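Local structure of putative oxidoreductase (Salmonella enterica subsp. enterica serovar Typhimurium, 3NX4) at residues Glu82-Gly87 with Ala111-Leu116; Ala127-Met132 with Ala276-Arg281; Ala163-His168 with Lys284-Ser289. The protein probably reduces acryloyl-CoA with NADPH, as a medium-chain dehydrogenase/reductase family enzyme that binds NADP in a Rossmann-type domain. All blocks are in the same frame, centred on the assembly; numbering follows the deposited sequence.

Contact 1 of 3, residues Glu82-Gly87 with Ala111-Leu116; sequences EVLLTG and ALPAGL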
loop_
_atom_site.group_PDB
_atom_site.type_symbol
_atom_site.label_atom_id
_atom_site.label_comp_id
_atom_site.label_asym_id
_atom_site.label_seq_id
_atom_site.Cartn_x
_atom_site.Cartn_y
_atom_site.Cartn_z
ATOM N N GLU A 82 -11.468 -26.077 24.917
ATOM C CA GLU A 82 -12.125 -24.903 24.338
ATOM C C GLU A 82 -11.342 -24.361 23.138
ATOM O O GLU A 82 -10.134 -24.123 23.236
ATOM C CB GLU A 82 -12.281 -23.791 25.387
ATOM C CG GLU A 82 -13.160 -24.154 26.591
ATOM C CD GLU A 82 -14.631 -24.295 26.234
ATOM O OE1 GLU A 82 -15.190 -23.378 25.587
ATOM O OE2 GLU A 82 -15.232 -25.326 26.603
ATOM N N VAL A 83 -12.031 -24.153 22.016
ATOM C CA VAL A 83 -11.386 -23.671 20.790
ATOM C C VAL A 83 -12.226 -22.631 20.054
ATOM O O VAL A 83 -13.424 -22.481 20.306
ATOM C CB VAL A 83 -11.123 -24.825 19.797
ATOM C CG1 VAL A 83 -10.164 -25.848 20.402
ATOM C CG2 VAL A 83 -12.447 -25.480 19.396
ATOM N N LEU A 84 -11.591 -21.907 19.138
ATOM C CA LEU A 84 -12.326 -20.997 18.275
ATOM C C LEU A 84 -11.839 -21.168 16.848
ATOM O O LEU A 84 -10.778 -21.728 16.611
ATOM C CB LEU A 84 -12.170 -19.541 18.743
ATOM C CG LEU A 84 -10.795 -18.866 18.655
ATOM C CD1 LEU A 84 -10.456 -18.480 17.213
ATOM C CD2 LEU A 84 -10.792 -17.612 19.536
ATOM N N LEU A 85 -12.627 -20.698 15.894
ATOM C CA LEU A 85 -12.200 -20.713 14.507
ATOM C C LEU A 85 -12.763 -19.498 13.787
ATOM O O LEU A 85 -13.930 -19.150 13.955
ATOM C CB LEU A 85 -12.648 -22.001 13.805
ATOM C CG LEU A 85 -12.362 -22.156 12.304
ATOM C CD1 LEU A 85 -12.214 -23.646 11.916
ATOM C CD2 LEU A 85 -13.435 -21.483 11.456
ATOM N N THR A 86 -11.915 -18.854 12.997
ATOM C CA THR A 86 -12.368 -17.871 12.025
ATOM C C THR A 86 -11.657 -18.151 10.703
ATOM O O THR A 86 -10.465 -18.493 10.685
ATOM C CB THR A 86 -12.082 -16.402 12.475
ATOM O OG1 THR A 86 -10.667 -16.167 12.519
ATOM C CG2 THR A 86 -12.676 -16.127 13.855
ATOM N N GLY A 87 -12.387 -18.036 9.597
ATOM C CA GLY A 87 -11.752 -18.011 8.284
ATOM C C GLY A 87 -11.408 -19.364 7.700
ATOM O O GLY A 87 -12.153 -20.332 7.868
ATOM N N ALA A 111 -6.631 -22.545 19.828
ATOM C CA ALA A 111 -6.975 -22.828 21.227
ATOM C C ALA A 111 -7.537 -21.552 21.859
ATOM O O ALA A 111 -6.994 -20.467 21.656
ATOM C CB ALA A 111 -5.762 -23.319 21.994
ATOM N N LEU A 112 -8.635 -21.666 22.599
ATOM C CA LEU A 112 -9.273 -20.474 23.165
ATOM C C LEU A 112 -8.284 -19.729 24.054
ATOM O O LEU A 112 -7.809 -20.282 25.051
ATOM C CB LEU A 112 -10.514 -20.858 23.974
ATOM C CG LEU A 112 -11.271 -19.654 24.548
ATOM C CD1 LEU A 112 -11.892 -18.839 23.430
ATOM C CD2 LEU A 112 -12.346 -20.111 25.537
ATOM N N PRO A 113 -7.957 -18.476 23.696
ATOM C CA PRO A 113 -6.882 -17.789 24.421
ATOM C C PRO A 113 -7.221 -17.647 25.897
ATOM O O PRO A 113 -8.380 -17.451 26.233
ATOM C CB PRO A 113 -6.825 -16.407 23.747
ATOM C CG PRO A 113 -7.421 -16.614 22.399
ATOM C CD PRO A 113 -8.475 -17.672 22.573
ATOM N N ALA A 114 -6.223 -17.759 26.764
ATOM C CA ALA A 114 -6.429 -17.491 28.178
ATOM C C ALA A 114 -6.918 -16.056 28.342
ATOM O O ALA A 114 -6.446 -15.152 27.657
ATOM C CB ALA A 114 -5.147 -17.698 28.948
ATOM N N GLY A 115 -7.865 -15.857 29.250
ATOM C CA GLY A 115 -8.445 -14.552 29.474
ATOM C C GLY A 115 -9.617 -14.231 28.563
ATOM O O GLY A 115 -10.283 -13.217 28.746
ATOM N N LEU A 116 -9.880 -15.082 27.578
ATOM C CA LEU A 116 -10.974 -14.811 26.647
ATOM C C LEU A 116 -12.077 -15.857 26.772
ATOM O O LEU A 116 -11.816 -17.049 26.611
ATOM C CB LEU A 116 -10.448 -14.782 25.208
ATOM C CG LEU A 116 -11.401 -14.276 24.126
ATOM C CD1 LEU A 116 -11.776 -12.815 24.385
ATOM C CD2 LEU A 116 -10.778 -14.430 22.734
#
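L84 holds CG in the crowded position between its backbone N and its carbonyl carbon (chi1 67°). This turns CD2 to the 111-116 loop. L112 instead holds CG anti to the backbone N (chi1 -177°), which brings L112 CD2 against E82 CB at 3.7 Å. The two segments are tied by one backbone hydrogen bond. L112 N donates to E82 O at 2.9 Å, nearly straight at 168°, and it arrives from above the carbonyl plane. V83 and A111 form an antiparallel, non-hydrogen-bonded pair, with CA atoms 4.5 Å apart and side chains diverging. The apolar contacts gather round the bond. L84 CD2 reaches P113 CD at 3.8 Å, the two side chains crossing at about a right angle, and lies 4.2 Å from L112 CD1. P113 then opens a type II turn, closed by L116 N on P113 O at 3.1 Å, with G115 at positive phi. The carboxylate of E82 is held by T68 through OE2. Strand 82-86 lies between strands 64-72 and 110-111 in the sheet of the GroES-like domain. Helix 118-140 packs on L84 through A121, and helix 272-285 does so through W279.

Contact 2 of 3, residues Ala127-Met132 with Ala276-Arg281; sequences AGFTAM and AEAWAR. With NAP (NADP nicotinamide-adenine-dinucleotide phosphate), chain C.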
loop_
_atom_site.group_PDB
_atom_site.type_symbol
_atom_site.label_atom_id
_atom_site.label_comp_id
_atom_site.label_asym_id
_atom_site.label_seq_id
_atom_site.Cartn_x
_atom_site.Cartn_y
_atom_site.Cartn_z
ATOM N N ALA A 127 -14.767 -10.074 12.263
ATOM C CA ALA A 127 -14.751 -8.612 12.191
ATOM C C ALA A 127 -13.684 -8.035 13.108
ATOM O O ALA A 127 -12.865 -7.217 12.690
ATOM C CB ALA A 127 -16.141 -8.029 12.560
ATOM N N GLY A 128 -13.705 -8.455 14.369
ATOM C CA GLY A 128 -12.774 -7.941 15.358
ATOM C C GLY A 128 -11.344 -8.425 15.137
ATOM O O GLY A 128 -10.387 -7.681 15.342
ATOM N N PHE A 129 -11.197 -9.679 14.724
ATOM C CA PHE A 129 -9.887 -10.221 14.382
ATOM C C PHE A 129 -9.273 -9.395 13.245
ATOM O O PHE A 129 -8.111 -9.001 13.302
ATOM C CB PHE A 129 -10.053 -11.699 13.997
ATOM C CG PHE A 129 -8.810 -12.350 13.454
ATOM C CD1 PHE A 129 -7.808 -12.804 14.312
ATOM C CD2 PHE A 129 -8.677 -12.579 12.092
ATOM C CE1 PHE A 129 -6.668 -13.426 13.811
ATOM C CE2 PHE A 129 -7.541 -13.221 11.580
ATOM C CZ PHE A 129 -6.534 -13.634 12.441
ATOM N N THR A 130 -10.084 -9.099 12.235
ATOM C CA THR A 130 -9.693 -8.209 11.147
ATOM C C THR A 130 -9.314 -6.782 11.615
ATOM O O THR A 130 -8.330 -6.206 11.150
ATOM C CB THR A 130 -10.826 -8.127 10.108
ATOM O OG1 THR A 130 -11.111 -9.445 9.623
ATOM C CG2 THR A 130 -10.422 -7.237 8.929
ATOM N N ALA A 131 -10.101 -6.198 12.507
ATOM C CA ALA A 131 -9.768 -4.868 13.017
ATOM C C ALA A 131 -8.393 -4.909 13.666
ATOM O O ALA A 131 -7.589 -3.972 13.521
ATOM C CB ALA A 131 -10.792 -4.406 14.026
HETATM N N MSE A 132 -8.128 -6.001 14.392
HETATM C CA MSE A 132 -6.849 -6.147 15.069
HETATM C C MSE A 132 -5.709 -6.235 14.041
HETATM O O MSE A 132 -4.668 -5.595 14.200
HETATM C CB MSE A 132 -6.846 -7.369 15.990
HETATM C CG MSE A 132 -5.628 -7.433 16.897
HETATM SE SE MSE A 132 -5.609 -6.032 18.289
HETATM C CE MSE A 132 -4.059 -5.203 17.750
ATOM N N ALA A 276 -2.206 -15.981 15.871
ATOM C CA ALA A 276 -2.083 -16.142 17.320
ATOM C C ALA A 276 -1.748 -14.815 18.004
ATOM O O ALA A 276 -2.269 -14.514 19.071
ATOM C CB ALA A 276 -1.027 -17.196 17.661
ATOM N N GLU A 277 -0.875 -14.019 17.393
ATOM C CA GLU A 277 -0.529 -12.713 17.936
ATOM C C GLU A 277 -1.769 -11.812 18.017
ATOM O O GLU A 277 -1.987 -11.110 19.000
ATOM C CB GLU A 277 0.538 -12.067 17.056
ATOM C CG GLU A 277 1.111 -10.766 17.578
ATOM C CD GLU A 277 2.189 -10.202 16.659
ATOM O OE1 GLU A 277 2.474 -10.825 15.610
ATOM O OE2 GLU A 277 2.753 -9.136 16.984
ATOM N N ALA A 278 -2.579 -11.832 16.964
ATOM C CA ALA A 278 -3.753 -10.965 16.927
ATOM C C ALA A 278 -4.687 -11.307 18.096
ATOM O O ALA A 278 -5.151 -10.419 18.813
ATOM C CB ALA A 278 -4.474 -11.089 15.594
ATOM N N TRP A 279 -4.950 -12.598 18.302
ATOM C CA TRP A 279 -5.840 -13.007 19.394
ATOM C C TRP A 279 -5.286 -12.576 20.750
ATOM O O TRP A 279 -5.999 -12.022 21.573
ATOM C CB TRP A 279 -6.137 -14.519 19.354
ATOM C CG TRP A 279 -7.133 -14.854 18.293
ATOM C CD1 TRP A 279 -6.887 -15.498 17.112
ATOM C CD2 TRP A 279 -8.528 -14.502 18.279
ATOM N NE1 TRP A 279 -8.047 -15.592 16.377
ATOM C CE2 TRP A 279 -9.066 -14.982 17.066
ATOM C CE3 TRP A 279 -9.376 -13.844 19.182
ATOM C CZ2 TRP A 279 -10.412 -14.829 16.732
ATOM C CZ3 TRP A 279 -10.726 -13.688 18.846
ATOM C CH2 TRP A 279 -11.226 -14.178 17.631
ATOM N N ALA A 280 -3.999 -12.812 20.968
ATOM C CA ALA A 280 -3.364 -12.358 22.197
ATOM C C ALA A 280 -3.515 -10.837 22.386
ATOM O O ALA A 280 -3.764 -10.374 23.494
ATOM C CB ALA A 280 -1.897 -12.763 22.210
ATOM N N ARG A 281 -3.366 -10.066 21.309
ATOM C CA ARG A 281 -3.489 -8.599 21.403
ATOM C C ARG A 281 -4.927 -8.173 21.716
ATOM O O ARG A 281 -5.157 -7.255 22.506
ATOM C CB ARG A 281 -3.011 -7.907 20.113
ATOM C CG ARG A 281 -1.468 -7.867 19.921
ATOM C CD ARG A 281 -0.794 -6.827 20.810
ATOM N NE ARG A 281 -1.386 -5.487 20.681
ATOM C CZ ARG A 281 -1.019 -4.581 19.775
ATOM N NH1 ARG A 281 -0.051 -4.861 18.914
ATOM N NH2 ARG A 281 -1.614 -3.385 19.736
HETATM P PA NAP C . -20.629 -4.159 8.585
HETATM O O1A NAP C . -20.833 -4.460 10.012
HETATM O O2A NAP C . -21.790 -4.274 7.689
HETATM O O5B NAP C . -19.928 -2.733 8.420
HETATM C C5B NAP C . -19.924 -2.121 7.161
HETATM C C4B NAP C . -20.166 -0.643 7.433
HETATM O O4B NAP C . -19.962 0.072 6.245
HETATM C C3B NAP C . -21.603 -0.357 7.875
HETATM O O3B NAP C . -21.704 -0.368 9.286
HETATM C C2B NAP C . -21.851 1.036 7.331
HETATM O O2B NAP C . -21.394 1.949 8.300
HETATM C C1B NAP C . -20.911 1.124 6.141
HETATM N N9A NAP C . -21.621 0.948 4.865
HETATM C C8A NAP C . -22.550 -0.013 4.551
HETATM N N7A NAP C . -22.925 0.175 3.262
HETATM C C5A NAP C . -22.241 1.221 2.755
HETATM C C6A NAP C . -22.241 1.834 1.508
HETATM N N6A NAP C . -23.024 1.398 0.530
HETATM N N1A NAP C . -21.412 2.906 1.290
HETATM C C2A NAP C . -20.594 3.373 2.297
HETATM N N3A NAP C . -20.602 2.768 3.537
HETATM C C4A NAP C . -21.416 1.712 3.756
HETATM O O3 NAP C . -19.496 -5.148 7.990
HETATM P PN NAP C . -18.218 -5.788 8.712
HETATM O O1N NAP C . -18.506 -7.179 9.131
HETATM O O2N NAP C . -17.762 -4.806 9.721
HETATM O O5D NAP C . -17.215 -5.800 7.451
HETATM C C5D NAP C . -16.837 -4.570 6.880
HETATM C C4D NAP C . -16.214 -4.812 5.514
HETATM O O4D NAP C . -15.015 -5.525 5.698
HETATM C C3D NAP C . -17.099 -5.681 4.636
HETATM O O3D NAP C . -16.983 -5.250 3.298
HETATM C C2D NAP C . -16.511 -7.066 4.776
HETATM O O2D NAP C . -16.711 -7.832 3.614
HETATM C C1D NAP C . -15.046 -6.726 4.956
HETATM N N1N NAP C . -14.272 -7.748 5.671
HETATM C C2N NAP C . -13.235 -8.341 5.011
HETATM C C3N NAP C . -12.441 -9.302 5.631
HETATM C C7N NAP C . -11.061 -9.511 5.071
HETATM O O7N NAP C . -10.462 -10.779 5.128
HETATM N N7N NAP C . -10.437 -8.472 4.527
HETATM C C4N NAP C . -12.719 -9.657 6.951
HETATM C C5N NAP C . -13.784 -9.039 7.621
HETATM C C6N NAP C . -14.549 -8.073 6.968
HETATM P P2B NAP C . -22.146 3.369 8.522
HETATM O O1X NAP C . -21.648 3.927 9.827
HETATM O O2X NAP C . -21.794 4.309 7.395
HETATM O O3X NAP C . -23.628 3.109 8.568
#
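The 127-132 and 276-281 segments of helices 118-140 and 272-285 cross at 100°, their axes 9.4 Å apart, and F129 and M132 form the tight part. F129 CG is anti to the backbone N, which swings the ring out to W279. F129 CD1 sits over one face of the indole, near the rim, 3.5 Å from W279 NE1. The phenyl and the five-membered ring are inclined by only 24°, but they are slid apart and barely overlap, with centroids 4.9 Å apart. A278 CB comes obliquely to the phenyl, 3.7 Å from F129 CE1. M132, a selenomethionine, places CG 3.6 Å from A278 O and bends at chi2 and chi3, so that SE lies 3.7 Å from R281 CB. This part is buried and made mostly of ring and methyl contacts.

The solvent side lies at R281, which is partly exposed. M132 CE rests over one face of the guanidinium, 3.6 Å from R281 NH2. Salt bridges to D285 and E139 hold the guanidinium.

T130 turns away from helix 272-285 and is part of the NADP pocket. Its OG1 is 3.1 Å from NAP C4N, the hydride-carrying carbon, and hydrogen-bonded to T126 O, one turn back. Helix 118-140 thus lies between the cofactor and helix 272-285. Helix 158-169 packs on it through V159 and L166; strand 82-86 meets F129 and W279 through T86.

Contact 3 of 3, residues Ala163-His168 with Lys284-Ser289; sequences AVALLH and KDLPES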
loop_
_atom_site.group_PDB
_atom_site.type_symbol
_atom_site.label_atom_id
_atom_site.label_comp_id
_atom_site.label_asym_id
_atom_site.label_seq_id
_atom_site.Cartn_x
_atom_site.Cartn_y
_atom_site.Cartn_z
ATOM N N ALA A 163 -12.364 -1.532 15.692
ATOM C CA ALA A 163 -11.232 -0.656 15.360
ATOM C C ALA A 163 -11.230 0.613 16.215
ATOM O O ALA A 163 -10.192 1.041 16.728
ATOM C CB ALA A 163 -11.275 -0.289 13.880
ATOM N N VAL A 164 -12.403 1.223 16.353
ATOM C CA VAL A 164 -12.528 2.467 17.123
ATOM C C VAL A 164 -12.136 2.176 18.578
ATOM O O VAL A 164 -11.346 2.908 19.181
ATOM C CB VAL A 164 -13.968 3.026 17.037
ATOM C CG1 VAL A 164 -14.217 4.135 18.098
ATOM C CG2 VAL A 164 -14.277 3.530 15.605
ATOM N N ALA A 165 -12.659 1.075 19.114
ATOM C CA ALA A 165 -12.415 0.693 20.506
ATOM C C ALA A 165 -10.942 0.387 20.767
ATOM O O ALA A 165 -10.393 0.787 21.791
ATOM C CB ALA A 165 -13.276 -0.510 20.893
ATOM N N LEU A 166 -10.312 -0.326 19.840
ATOM C CA LEU A 166 -8.880 -0.638 19.942
ATOM C C LEU A 166 -8.014 0.623 19.875
ATOM O O LEU A 166 -7.179 0.855 20.744
ATOM C CB LEU A 166 -8.453 -1.600 18.830
ATOM C CG LEU A 166 -9.001 -3.021 18.952
ATOM C CD1 LEU A 166 -8.709 -3.781 17.671
ATOM C CD2 LEU A 166 -8.383 -3.717 20.164
ATOM N N LEU A 167 -8.213 1.426 18.835
ATOM C CA LEU A 167 -7.437 2.654 18.668
ATOM C C LEU A 167 -7.619 3.559 19.875
ATOM O O LEU A 167 -6.671 4.177 20.339
ATOM C CB LEU A 167 -7.848 3.409 17.395
ATOM C CG LEU A 167 -7.509 2.685 16.079
ATOM C CD1 LEU A 167 -8.256 3.330 14.908
ATOM C CD2 LEU A 167 -5.991 2.637 15.828
ATOM N N HIS A 168 -8.848 3.647 20.375
ATOM C CA HIS A 168 -9.100 4.462 21.552
ATOM C C HIS A 168 -8.291 3.961 22.754
ATOM O O HIS A 168 -7.651 4.740 23.458
ATOM C CB HIS A 168 -10.584 4.458 21.900
ATOM C CG HIS A 168 -10.903 5.239 23.132
ATOM N ND1 HIS A 168 -10.721 6.604 23.213
ATOM C CD2 HIS A 168 -11.375 4.848 24.340
ATOM C CE1 HIS A 168 -11.075 7.020 24.416
ATOM N NE2 HIS A 168 -11.474 5.976 25.118
ATOM N N LYS A 284 -5.754 -8.444 25.251
ATOM C CA LYS A 284 -5.108 -7.366 25.984
ATOM C C LYS A 284 -5.741 -5.998 25.728
ATOM O O LYS A 284 -5.880 -5.195 26.650
ATOM C CB LYS A 284 -3.612 -7.328 25.648
ATOM C CG LYS A 284 -2.842 -6.210 26.329
ATOM C CD LYS A 284 -1.359 -6.250 25.964
ATOM C CE LYS A 284 -1.121 -5.942 24.482
ATOM N NZ LYS A 284 -1.243 -4.489 24.135
ATOM N N ASP A 285 -6.132 -5.736 24.483
ATOM C CA ASP A 285 -6.435 -4.370 24.060
ATOM C C ASP A 285 -7.915 -3.967 23.996
ATOM O O ASP A 285 -8.224 -2.774 23.945
ATOM C CB ASP A 285 -5.725 -4.055 22.738
ATOM C CG ASP A 285 -4.220 -3.999 22.897
ATOM O OD1 ASP A 285 -3.755 -3.807 24.037
ATOM O OD2 ASP A 285 -3.498 -4.139 21.892
ATOM N N LEU A 286 -8.828 -4.935 23.992
ATOM C CA LEU A 286 -10.258 -4.600 24.061
ATOM C C LEU A 286 -10.726 -4.464 25.503
ATOM O O LEU A 286 -10.587 -5.393 26.294
ATOM C CB LEU A 286 -11.121 -5.645 23.360
ATOM C CG LEU A 286 -11.339 -5.587 21.853
ATOM C CD1 LEU A 286 -12.332 -6.668 21.458
ATOM C CD2 LEU A 286 -11.856 -4.217 21.428
ATOM N N PRO A 287 -11.302 -3.304 25.850
ATOM C CA PRO A 287 -11.866 -3.124 27.193
ATOM C C PRO A 287 -13.100 -3.996 27.403
ATOM O O PRO A 287 -13.811 -4.280 26.437
ATOM C CB PRO A 287 -12.265 -1.643 27.214
ATOM C CG PRO A 287 -12.478 -1.285 25.781
ATOM C CD PRO A 287 -11.489 -2.116 24.997
ATOM N N GLU A 288 -13.345 -4.407 28.647
ATOM C CA GLU A 288 -14.523 -5.197 28.990
ATOM C C GLU A 288 -15.803 -4.522 28.506
ATOM O O GLU A 288 -16.745 -5.182 28.061
ATOM C CB GLU A 288 -14.596 -5.402 30.507
ATOM C CG GLU A 288 -15.989 -5.725 31.027
ATOM C CD GLU A 288 -16.567 -6.994 30.423
ATOM O OE1 GLU A 288 -15.868 -8.033 30.440
ATOM O OE2 GLU A 288 -17.716 -6.949 29.925
ATOM N N SER A 289 -15.828 -3.197 28.590
ATOM C CA SER A 289 -17.001 -2.439 28.197
ATOM C C SER A 289 -17.380 -2.671 26.735
ATOM O O SER A 289 -18.543 -2.522 26.366
ATOM C CB SER A 289 -16.773 -0.946 28.451
ATOM O OG SER A 289 -15.772 -0.435 27.594
#
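D285 OD1 is the best-held polar atom here, gripped by two lysines. K284 NZ reaches it at 2.6 Å, on the syn lone pair, in a hydrogen bond that is also part of a salt bridge. K169 NZ, just beyond the 163-168 segment, makes the second salt bridge. With R281 at OD2, three positive groups surround one carboxylate, which probably keeps it ionised. K284 curls back through chi3 and chi4 to reach its neighbour. The backbone O of D285 fares differently: the contact buries it, and it has no partner in the model.

The contact between the segments is apolar. The backbone points D285 CB toward helix 158-169; chi1 (-68°) sets CG anti to the carbonyl carbon. L166 CD2 meets D285 CB at 3.7 Å, the two side chains crossing at about a right angle. The same methyl touches L286 CD2, also at 3.7 Å, so one branch of L166 serves both residues. L286 CD2 in turn lies 4.0 Å from A165 CB, so that this methyl meets two successive residues of the helix. L286 and L166 cross obliquely. P287 adds only a loose approach, with CD 4.5 Å from A165 O.

L286 is the first residue to leave helical angles after helix 272-285. L286 and P287 are extended and separate that helix from helix 288-294. The join packs on helix 158-169, the first helix after strand 150-152 of the Rossmann sheet. V164 and L167 of that helix lie on strand 150-152. L166 also meets M132 and V135 of helix 118-140, whose I124 touches L286, and F290 and Y291 of helix 288-294 pack on A165 and L286.

How the contacts relate
Contact 1 comes first along the chain and closes first. It closes the chain from strand 82-86 to strand 110-111, which includes strand 101-104, within the GroES-like domain, and the chain then enters helix 118-140. Contacts 2 and 3 follow it in series but cross each other: 127-132 and 163-168 open in that order, and 276-281 and 284-289 answer in the same order. Both use helix 272-285. W279 joins contact 1 to contact 2, packing also on P113 and L116. M132 and A131 join contact 2 to contact 3 through L166 and A163. Together they tie the GroES-like sheet, helix 118-140 and the Rossmann helix 158-169.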